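Local coordinates for tudor and KH domain-containing protein homolog (PDB 5VQH) that binds symmetrically dimethylated arginines of the Piwi proteins Siwi and Ago3 through its extended Tudor domain and takes part in primary piRNA biogenesis, at residues E57-K62 and E129-L134; V73-V78 and H95-N100; V82-G87 and D118-A123. All blocks are in the same frame, centred on the assembly; numbering follows the deposited sequence.

Contact 1 of 3, residues E57-K62 and E129-L134; sequences EYYSKK and ELRADL
Y59, in the C-terminal part of helix 43-59, reaches across to the backbone of E129-R131, where strand 128-129 gives way to a loop. Its CG lies beside the backbone N and anti to the carbonyl carbon (chi1 -72°), which carries the ring from CB toward the other segment. Part-way along, one ring face is covered by Y58 CD2, 3.8 Å above its centre. Farther out, CE1 runs close to E129 O, while CE2 on the other flank meets L134 CD1 at 4.0 Å, near the ring plane. The hydroxyl does the polar work: OH donates to E129 O at 2.6 Å, lying in the carbonyl plane on a lone pair, and accepts from R131 N at 3.0 Å along a nearly straight N-H (163°). Beside these bonds the tip also touches L130 CA and, at 4.0 Å, L130 CD1.

The neighbouring Y58 makes a different contact. R131, bent at chi2 and chi3, brings its NE over one face of the Y58 ring, 4.1 Å from Y58 CZ; the cation-pi pair has R131 CZ 5.0 Å from the ring centroid. The two planes are inclined by 47°. R131 NH2 also lies 2.9 Å from D133 OD1, a purely electrostatic bridge because the oxygen sits well out of the guanidinium plane. H68 binds both Y58 OH and E129 OE1, tying the two segments together from outside.

A buried phenol thus satisfies one backbone C=O and one N-H at once; the two bonds fix its hydroxyl, while the partly exposed arginine probably spreads its charge between the Y58 face and the D133 carboxylate.

Contact 2 of 3, residues V73-V78 and H95-N100; sequences VSVGQV and HDIRPN
V75 lies at the second position of the type II turn S74-Q77, and its two methyl groups rest on the backbone of H95 and D96. With CG1 anti to the backbone N (chi1 151°), that branch meets H95 O at 3.7 Å. CG2 takes the position beside the backbone N and covers D96 CA at 3.8 Å; it also approaches I97 CG1 at 4.5 Å.

I97 answers from the strand. Its CG1 stands anti to the carbonyl carbon and the chain continues extended through chi2 (168°), so that CD1 extends to V73, 4.1 Å from its O and 4.3 Å from its CG1. The contacts are van der Waals, methyl groups against backbone and against one another, and several polar groups are bonded within their own segment. Q77's extended side chain reaches alongside the turn, where OE1 accepts from S74 N at 2.9 Å, while Q77 N bonds to S74 O. In the strand, D96 OD1 accepts from the following I97 N, met from above the carboxylate plane. The H95 side chain leaves its backbone away from the turn, and its ND1 is bound by D110; G76 O is held by R93.

H95 and D96 both face D110, forming a classic beta bulge in strand 89-98. Backbone bonds from G76 and Q77 to V94 join the turn to the same strand, an arrangement of a turn packed against the bulged end of a long strand within the antiparallel, strongly bent Tudor barrel.

Contact 3 of 3, residues V82-G87 and D118-A123; sequences VFRHDG and DSEYVA. With 2MR (n3, n4-dimethylarginine), chain C.
Ionic bonding between the segments is carried by R84 and E120. The arginine chain is extended from CG to NE, and R84 NE donates to E120 OE1 at 3.0 Å, nearly straight (165°). The oxygen lies close to the guanidinium plane, yet the N-H meets the carboxylate from above its own plane. Bent at chi2 (-68°), E120 turns its carboxylate to this partner. H85 NE2 lies over the centre of the R84 guanidinium, 3.3 Å above its plane.

The apolar contact across the segments belongs to F83. Its CG is anti to the backbone N (chi1 180°), and the ring meets E120 CG near its plane, 4.0 Å from F83 CE1. Two further contacts set carbon against oxygen. D118 OD1 comes to 3.2 Å from F83 CE1, with ring and carboxylate planes far from parallel, and V122 CG2 touches V82 O, which lies at the end of strand 78-82 and is hydrogen-bonded to Y113 OH.

The dimethylarginine supplies the remaining interactions. Its guanidinium lies over one face of F83, with NH1 3.9 Å above the ring plane and displaced toward the rim. The ligand NH2 donates to D118 OD2 at 3.0 Å, and more weakly to OD1. D86 OD1 approaches the ligand CA at 3.3 Å while also being held by R88 and Y90.

Y113 meets F83 edge-to-face, and Y90 and Y116 also line the pocket. F83 and D118 form part of the aromatic cage typical of methylarginine-reading Tudor domains; here D118 accepts the N-H.

In the fold
All three contacts lie within the Tudor domain, and only contact 2 is a surface contact. Contact 1 is partly buried and joins helix 43-59 to the loop after edge strand 128-129, mixing hydrogen bonds from a tyrosine hydroxyl to backbone with a cation-pi pair. Contact 2 relies on loose methyl packing. Contact 3, also partly buried, is the one that holds ligand, with a salt bridge toward the solvent side, where R84 is exposed. Contacts 2 and 3 reach the same five-stranded sheet and touch where R98 packs on Y121; contact 1 meets contact 2 through L130 on V78. Contacts 2 and 3 are nested within the loop closed by contact 1, and their segments alternate along the chain.

Contact 1 of 3, residues E57-K62 and E129-L134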
loop_
_atom_site.group_PDB
_atom_site.type_symbol
_atom_site.label_atom_id
_atom_site.label_comp_id
_atom_site.label_asym_id
_atom_site.label_seq_id
_atom_site.Cartn_x
_atom_site.Cartn_y
_atom_site.Cartn_z
ATOM N N GLU A 57 -14.197 -7.339 14.531
ATOM C CA GLU A 57 -15.211 -7.789 15.499
ATOM C C GLU A 57 -15.880 -6.534 16.115
ATOM O O GLU A 57 -17.096 -6.468 16.280
ATOM C CB GLU A 57 -14.617 -8.716 16.588
ATOM N N TYR A 58 -15.069 -5.527 16.399
ATOM C CA TYR A 58 -15.514 -4.350 17.140
ATOM C C TYR A 58 -16.440 -3.457 16.300
ATOM O O TYR A 58 -17.601 -3.211 16.671
ATOM C CB TYR A 58 -14.292 -3.580 17.614
ATOM C CG TYR A 58 -14.595 -2.376 18.434
ATOM C CD1 TYR A 58 -14.968 -2.491 19.750
ATOM C CD2 TYR A 58 -14.484 -1.102 17.893
ATOM C CE1 TYR A 58 -15.249 -1.365 20.524
ATOM C CE2 TYR A 58 -14.767 0.036 18.645
ATOM C CZ TYR A 58 -15.152 -0.093 19.965
ATOM O OH TYR A 58 -15.430 1.027 20.712
ATOM N N TYR A 59 -15.934 -2.991 15.166
ATOM C CA TYR A 59 -16.709 -2.074 14.316
ATOM C C TYR A 59 -17.893 -2.787 13.610
ATOM O O TYR A 59 -18.685 -2.176 12.916
ATOM C CB TYR A 59 -15.797 -1.337 13.311
ATOM C CG TYR A 59 -14.905 -0.275 13.962
ATOM C CD1 TYR A 59 -15.423 0.941 14.371
ATOM C CD2 TYR A 59 -13.532 -0.470 14.129
ATOM C CE1 TYR A 59 -14.620 1.917 14.929
ATOM C CE2 TYR A 59 -12.734 0.489 14.704
ATOM C CZ TYR A 59 -13.283 1.689 15.104
ATOM O OH TYR A 59 -12.496 2.681 15.700
ATOM N N SER A 60 -18.023 -4.077 13.813
ATOM C CA SER A 60 -19.116 -4.803 13.192
ATOM C C SER A 60 -20.347 -4.751 14.079
ATOM O O SER A 60 -21.422 -5.161 13.661
ATOM C CB SER A 60 -18.710 -6.255 12.908
ATOM O OG SER A 60 -17.881 -6.306 11.746
ATOM N N LYS A 61 -20.192 -4.232 15.287
ATOM C CA LYS A 61 -21.331 -3.944 16.123
ATOM C C LYS A 61 -21.771 -2.502 16.036
ATOM O O LYS A 61 -20.968 -1.584 16.239
ATOM C CB LYS A 61 -20.998 -4.194 17.574
ATOM C CG LYS A 61 -20.648 -5.624 17.902
ATOM C CD LYS A 61 -20.144 -5.675 19.340
ATOM C CE LYS A 61 -19.806 -7.092 19.767
ATOM N NZ LYS A 61 -19.215 -7.892 18.658
ATOM N N LYS A 62 -23.082 -2.327 15.835
ATOM C CA LYS A 62 -23.748 -1.022 15.809
ATOM C C LYS A 62 -23.419 -0.168 17.029
ATOM O O LYS A 62 -23.072 1.011 16.895
ATOM C CB LYS A 62 -25.284 -1.191 15.687
ATOM N N GLU A 129 -14.803 6.791 13.463
ATOM C CA GLU A 129 -13.622 7.286 14.119
ATOM C C GLU A 129 -12.787 6.077 14.548
ATOM O O GLU A 129 -13.308 5.087 15.075
ATOM C CB GLU A 129 -13.964 8.126 15.347
ATOM C CG GLU A 129 -12.723 8.688 16.075
ATOM C CD GLU A 129 -12.590 8.265 17.553
ATOM O OE1 GLU A 129 -13.608 7.884 18.182
ATOM O OE2 GLU A 129 -11.460 8.324 18.101
ATOM N N LEU A 130 -11.489 6.182 14.315
ATOM C CA LEU A 130 -10.537 5.185 14.789
ATOM C C LEU A 130 -10.168 5.415 16.275
ATOM O O LEU A 130 -9.583 6.411 16.623
ATOM C CB LEU A 130 -9.274 5.175 13.906
ATOM C CG LEU A 130 -8.290 4.036 14.204
ATOM C CD1 LEU A 130 -8.902 2.647 13.950
ATOM C CD2 LEU A 130 -6.990 4.187 13.443
ATOM N N ARG A 131 -10.539 4.474 17.129
ATOM C CA ARG A 131 -10.107 4.429 18.525
ATOM C C ARG A 131 -8.590 4.563 18.650
ATOM O O ARG A 131 -7.835 3.863 17.963
ATOM C CB ARG A 131 -10.516 3.094 19.136
ATOM C CG ARG A 131 -11.698 3.147 20.056
ATOM C CD ARG A 131 -11.476 2.180 21.207
ATOM N NE ARG A 131 -11.230 0.826 20.710
ATOM C CZ ARG A 131 -10.528 -0.113 21.348
ATOM N NH1 ARG A 131 -10.377 -1.317 20.802
ATOM N NH2 ARG A 131 -9.974 0.140 22.532
ATOM N N ALA A 132 -8.147 5.429 19.549
ATOM C CA ALA A 132 -6.749 5.837 19.580
ATOM C C ALA A 132 -5.736 4.704 19.805
ATOM O O ALA A 132 -4.629 4.757 19.286
ATOM C CB ALA A 132 -6.554 6.942 20.621
ATOM N N ASP A 133 -6.094 3.684 20.571
ATOM C CA ASP A 133 -5.157 2.580 20.805
ATOM C C ASP A 133 -4.879 1.747 19.538
ATOM O O ASP A 133 -3.851 1.051 19.435
ATOM C CB ASP A 133 -5.637 1.673 21.942
ATOM C CG ASP A 133 -6.886 0.928 21.595
ATOM O OD1 ASP A 133 -7.847 1.584 21.175
ATOM O OD2 ASP A 133 -6.925 -0.317 21.746
ATOM N N LEU A 134 -5.769 1.837 18.561
ATOM C CA LEU A 134 -5.555 1.141 17.317
ATOM C C LEU A 134 -4.458 1.774 16.445
ATOM O O LEU A 134 -4.082 1.215 15.421
ATOM C CB LEU A 134 -6.851 1.066 16.572
ATOM C CG LEU A 134 -7.976 0.429 17.396
ATOM C CD1 LEU A 134 -9.280 0.625 16.654
ATOM C CD2 LEU A 134 -7.768 -1.064 17.656
#

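Contact 2 of 3, residues V73-V78 and H95-N100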
loop_
_atom_site.group_PDB
_atom_site.type_symbol
_atom_site.label_atom_id
_atom_site.label_comp_id
_atom_site.label_asym_id
_atom_site.label_seq_id
_atom_site.Cartn_x
_atom_site.Cartn_y
_atom_site.Cartn_z
ATOM N N VAL A 73 -15.190 14.937 9.020
ATOM C CA VAL A 73 -14.090 14.227 8.428
ATOM C C VAL A 73 -13.229 15.157 7.585
ATOM O O VAL A 73 -13.741 16.000 6.867
ATOM C CB VAL A 73 -14.570 13.035 7.606
ATOM C CG1 VAL A 73 -15.467 13.437 6.461
ATOM C CG2 VAL A 73 -13.394 12.240 7.080
ATOM N N SER A 74 -11.912 14.996 7.709
ATOM C CA SER A 74 -10.926 15.872 7.087
ATOM C C SER A 74 -9.954 15.078 6.215
ATOM O O SER A 74 -9.689 13.924 6.455
ATOM C CB SER A 74 -10.131 16.632 8.150
ATOM O OG SER A 74 -10.892 16.746 9.336
ATOM N N VAL A 75 -9.442 15.714 5.183
ATOM C CA VAL A 75 -8.460 15.089 4.366
ATOM C C VAL A 75 -7.251 14.914 5.251
ATOM O O VAL A 75 -6.932 15.778 6.058
ATOM C CB VAL A 75 -8.178 15.941 3.119
ATOM C CG1 VAL A 75 -6.774 15.770 2.598
ATOM C CG2 VAL A 75 -9.160 15.561 2.039
ATOM N N GLY A 76 -6.601 13.765 5.113
ATOM C CA GLY A 76 -5.416 13.461 5.885
ATOM C C GLY A 76 -5.755 12.797 7.187
ATOM O O GLY A 76 -4.864 12.413 7.914
ATOM N N GLN A 77 -7.044 12.651 7.488
ATOM C CA GLN A 77 -7.480 12.051 8.750
ATOM C C GLN A 77 -7.382 10.546 8.688
ATOM O O GLN A 77 -7.779 9.947 7.709
ATOM C CB GLN A 77 -8.914 12.408 9.025
ATOM C CG GLN A 77 -9.443 11.979 10.389
ATOM C CD GLN A 77 -10.854 12.519 10.674
ATOM O OE1 GLN A 77 -11.299 13.453 10.042
ATOM N NE2 GLN A 77 -11.553 11.923 11.635
ATOM N N VAL A 78 -6.899 9.938 9.768
ATOM C CA VAL A 78 -6.891 8.474 9.903
ATOM C C VAL A 78 -8.176 7.967 10.570
ATOM O O VAL A 78 -8.536 8.423 11.658
ATOM C CB VAL A 78 -5.674 7.995 10.698
ATOM C CG1 VAL A 78 -5.673 6.491 10.832
ATOM C CG2 VAL A 78 -4.383 8.514 10.070
ATOM N N HIS A 95 -7.736 10.500 1.598
ATOM C CA HIS A 95 -6.858 11.201 0.673
ATOM C C HIS A 95 -7.569 12.345 -0.023
ATOM O O HIS A 95 -6.977 13.389 -0.284
ATOM C CB HIS A 95 -6.272 10.252 -0.361
ATOM C CG HIS A 95 -5.566 10.948 -1.488
ATOM N ND1 HIS A 95 -6.163 11.187 -2.717
ATOM C CD2 HIS A 95 -4.323 11.486 -1.566
ATOM C CE1 HIS A 95 -5.314 11.832 -3.502
ATOM N NE2 HIS A 95 -4.186 12.013 -2.831
ATOM N N ASP A 96 -8.847 12.155 -0.320
ATOM C CA ASP A 96 -9.638 13.215 -0.895
ATOM C C ASP A 96 -11.125 12.969 -0.652
ATOM O O ASP A 96 -11.516 11.871 -0.295
ATOM C CB ASP A 96 -9.351 13.270 -2.390
ATOM C CG ASP A 96 -9.833 14.531 -3.017
ATOM O OD1 ASP A 96 -10.207 15.464 -2.246
ATOM O OD2 ASP A 96 -9.849 14.569 -4.272
ATOM N N ILE A 97 -11.934 13.999 -0.827
ATOM C CA ILE A 97 -13.376 13.875 -0.746
ATOM C C ILE A 97 -13.986 14.416 -2.029
ATOM O O ILE A 97 -13.642 15.511 -2.462
ATOM C CB ILE A 97 -13.921 14.658 0.437
ATOM C CG1 ILE A 97 -13.382 14.057 1.717
ATOM C CG2 ILE A 97 -15.449 14.597 0.495
ATOM C CD1 ILE A 97 -13.643 14.936 2.926
ATOM N N ARG A 98 -14.863 13.646 -2.661
ATOM C CA ARG A 98 -15.499 14.138 -3.865
ATOM C C ARG A 98 -17.046 14.052 -3.765
ATOM O O ARG A 98 -17.619 13.180 -3.094
ATOM C CB ARG A 98 -14.913 13.432 -5.107
ATOM C CG ARG A 98 -15.542 12.101 -5.400
ATOM C CD ARG A 98 -15.398 11.588 -6.838
ATOM N NE ARG A 98 -16.149 10.308 -6.905
ATOM C CZ ARG A 98 -15.800 9.182 -7.550
ATOM N NH1 ARG A 98 -14.685 9.090 -8.290
ATOM N NH2 ARG A 98 -16.601 8.119 -7.443
ATOM N N PRO A 99 -17.740 14.982 -4.424
ATOM C CA PRO A 99 -19.196 14.994 -4.341
ATOM C C PRO A 99 -19.805 13.859 -5.116
ATOM O O PRO A 99 -19.148 13.272 -5.963
ATOM C CB PRO A 99 -19.561 16.288 -5.057
ATOM C CG PRO A 99 -18.485 16.424 -6.083
ATOM C CD PRO A 99 -17.237 15.958 -5.403
ATOM N N ASN A 100 -21.059 13.563 -4.800
ATOM C CA ASN A 100 -21.935 12.759 -5.654
ATOM C C ASN A 100 -23.155 13.622 -6.029
ATOM O O ASN A 100 -23.983 13.943 -5.174
ATOM C CB ASN A 100 -22.378 11.459 -4.950
ATOM C CG ASN A 100 -23.316 10.603 -5.822
ATOM O OD1 ASN A 100 -23.880 11.088 -6.791
ATOM N ND2 ASN A 100 -23.497 9.334 -5.464
#

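Contact 3 of 3, residues V82-G87 and D118-A123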
loop_
_atom_site.group_PDB
_atom_site.type_symbol
_atom_site.label_atom_id
_atom_site.label_comp_id
_atom_site.label_asym_id
_atom_site.label_seq_id
_atom_site.Cartn_x
_atom_site.Cartn_y
_atom_site.Cartn_z
ATOM N N VAL A 82 -14.313 0.099 6.040
ATOM C CA VAL A 82 -14.517 -1.203 5.492
ATOM C C VAL A 82 -13.812 -1.242 4.154
ATOM O O VAL A 82 -13.688 -0.246 3.507
ATOM C CB VAL A 82 -16.019 -1.494 5.324
ATOM C CG1 VAL A 82 -16.242 -2.723 4.449
ATOM C CG2 VAL A 82 -16.692 -1.621 6.702
ATOM N N PHE A 83 -13.310 -2.404 3.795
ATOM C CA PHE A 83 -12.773 -2.676 2.476
ATOM C C PHE A 83 -13.864 -3.425 1.725
ATOM O O PHE A 83 -14.322 -4.462 2.178
ATOM C CB PHE A 83 -11.568 -3.555 2.637
ATOM C CG PHE A 83 -10.884 -3.939 1.367
ATOM C CD1 PHE A 83 -10.507 -2.990 0.436
ATOM C CD2 PHE A 83 -10.507 -5.266 1.154
ATOM C CE1 PHE A 83 -9.794 -3.347 -0.714
ATOM C CE2 PHE A 83 -9.806 -5.625 0.013
ATOM C CZ PHE A 83 -9.441 -4.653 -0.929
ATOM N N ARG A 84 -14.306 -2.890 0.594
ATOM C CA ARG A 84 -15.491 -3.439 -0.063
ATOM C C ARG A 84 -15.352 -4.913 -0.453
ATOM O O ARG A 84 -16.315 -5.645 -0.368
ATOM C CB ARG A 84 -15.895 -2.594 -1.276
ATOM C CG ARG A 84 -14.963 -2.654 -2.482
ATOM C CD ARG A 84 -15.436 -1.624 -3.509
ATOM N NE ARG A 84 -14.696 -1.617 -4.785
ATOM C CZ ARG A 84 -15.029 -2.306 -5.883
ATOM N NH1 ARG A 84 -16.082 -3.124 -5.895
ATOM N NH2 ARG A 84 -14.287 -2.193 -6.984
ATOM N N HIS A 85 -14.164 -5.352 -0.848
ATOM C CA HIS A 85 -13.998 -6.744 -1.290
ATOM C C HIS A 85 -14.033 -7.829 -0.224
ATOM O O HIS A 85 -14.208 -8.977 -0.590
ATOM C CB HIS A 85 -12.734 -6.915 -2.124
ATOM C CG HIS A 85 -12.747 -6.111 -3.380
ATOM N ND1 HIS A 85 -11.638 -5.438 -3.846
ATOM C CD2 HIS A 85 -13.746 -5.846 -4.256
ATOM C CE1 HIS A 85 -11.944 -4.810 -4.967
ATOM N NE2 HIS A 85 -13.219 -5.036 -5.234
ATOM N N ASP A 86 -13.869 -7.511 1.061
ATOM C CA ASP A 86 -14.060 -8.538 2.105
ATOM C C ASP A 86 -14.969 -8.151 3.263
ATOM O O ASP A 86 -15.233 -8.973 4.147
ATOM C CB ASP A 86 -12.724 -9.033 2.659
ATOM C CG ASP A 86 -11.928 -7.955 3.386
ATOM O OD1 ASP A 86 -10.800 -8.273 3.799
ATOM O OD2 ASP A 86 -12.405 -6.809 3.559
ATOM N N GLY A 87 -15.450 -6.916 3.274
ATOM C CA GLY A 87 -16.277 -6.449 4.377
ATOM C C GLY A 87 -15.597 -6.373 5.732
ATOM O O GLY A 87 -16.267 -6.331 6.720
ATOM N N ASP A 118 -3.463 -0.147 -0.992
ATOM C CA ASP A 118 -4.481 0.128 -1.972
ATOM C C ASP A 118 -5.410 1.255 -1.558
ATOM O O ASP A 118 -5.460 1.668 -0.396
ATOM C CB ASP A 118 -5.269 -1.125 -2.334
ATOM C CG ASP A 118 -5.772 -1.916 -1.132
ATOM O OD1 ASP A 118 -6.727 -2.671 -1.343
ATOM O OD2 ASP A 118 -5.234 -1.841 -0.024
ATOM N N SER A 119 -6.117 1.769 -2.553
ATOM C CA SER A 119 -6.988 2.923 -2.421
ATOM C C SER A 119 -8.350 2.590 -3.029
ATOM O O SER A 119 -8.404 2.077 -4.132
ATOM C CB SER A 119 -6.369 4.103 -3.153
ATOM O OG SER A 119 -5.577 4.873 -2.285
ATOM N N GLU A 120 -9.424 2.877 -2.299
ATOM C CA GLU A 120 -10.790 2.723 -2.761
ATOM C C GLU A 120 -11.613 3.965 -2.391
ATOM O O GLU A 120 -11.248 4.727 -1.511
ATOM C CB GLU A 120 -11.468 1.515 -2.099
ATOM C CG GLU A 120 -10.870 0.143 -2.386
ATOM C CD GLU A 120 -11.055 -0.317 -3.840
ATOM O OE1 GLU A 120 -12.162 -0.078 -4.425
ATOM O OE2 GLU A 120 -10.075 -0.925 -4.373
ATOM N N TYR A 121 -12.735 4.137 -3.076
ATOM C CA TYR A 121 -13.652 5.233 -2.860
ATOM C C TYR A 121 -14.725 4.660 -1.967
ATOM O O TYR A 121 -15.359 3.680 -2.333
ATOM C CB TYR A 121 -14.286 5.672 -4.182
ATOM C CG TYR A 121 -13.382 6.470 -5.092
ATOM C CD1 TYR A 121 -12.973 7.740 -4.730
ATOM C CD2 TYR A 121 -12.968 5.960 -6.319
ATOM C CE1 TYR A 121 -12.161 8.482 -5.548
ATOM C CE2 TYR A 121 -12.150 6.687 -7.157
ATOM C CZ TYR A 121 -11.749 7.943 -6.761
ATOM O OH TYR A 121 -10.937 8.704 -7.577
ATOM N N VAL A 122 -14.888 5.242 -0.787
ATOM C CA VAL A 122 -15.839 4.772 0.197
ATOM C C VAL A 122 -16.740 5.940 0.519
ATOM O O VAL A 122 -16.301 7.084 0.599
ATOM C CB VAL A 122 -15.110 4.291 1.472
ATOM C CG1 VAL A 122 -16.049 4.192 2.670
ATOM C CG2 VAL A 122 -14.465 2.938 1.218
ATOM N N ALA A 123 -18.013 5.654 0.681
ATOM C CA ALA A 123 -18.972 6.669 1.037
ATOM C C ALA A 123 -18.594 7.116 2.420
ATOM O O ALA A 123 -18.272 6.287 3.261
ATOM C CB ALA A 123 -20.366 6.076 1.051
HETATM N N 2MR C . -7.800 -11.170 2.230
HETATM C CA 2MR C . -8.821 -10.137 1.976
HETATM C CB 2MR C . -8.146 -8.771 1.922
HETATM C CG 2MR C . -7.189 -8.526 3.087
HETATM C CD 2MR C . -7.068 -7.021 3.241
HETATM N NE 2MR C . -6.445 -6.473 2.062
HETATM C CZ 2MR C . -6.446 -5.177 1.842
HETATM N NH1 2MR C . -7.032 -4.437 2.664
HETATM C CQ1 2MR C . -7.126 -2.995 2.591
HETATM N NH2 2MR C . -5.848 -4.661 0.768
HETATM C CQ2 2MR C . -5.172 -5.460 -0.243
HETATM C C 2MR C . -9.638 -10.309 0.702
HETATM O O 2MR C . -10.336 -9.390 0.233
HETATM O OXT 2MR C . -9.651 -11.378 0.083
#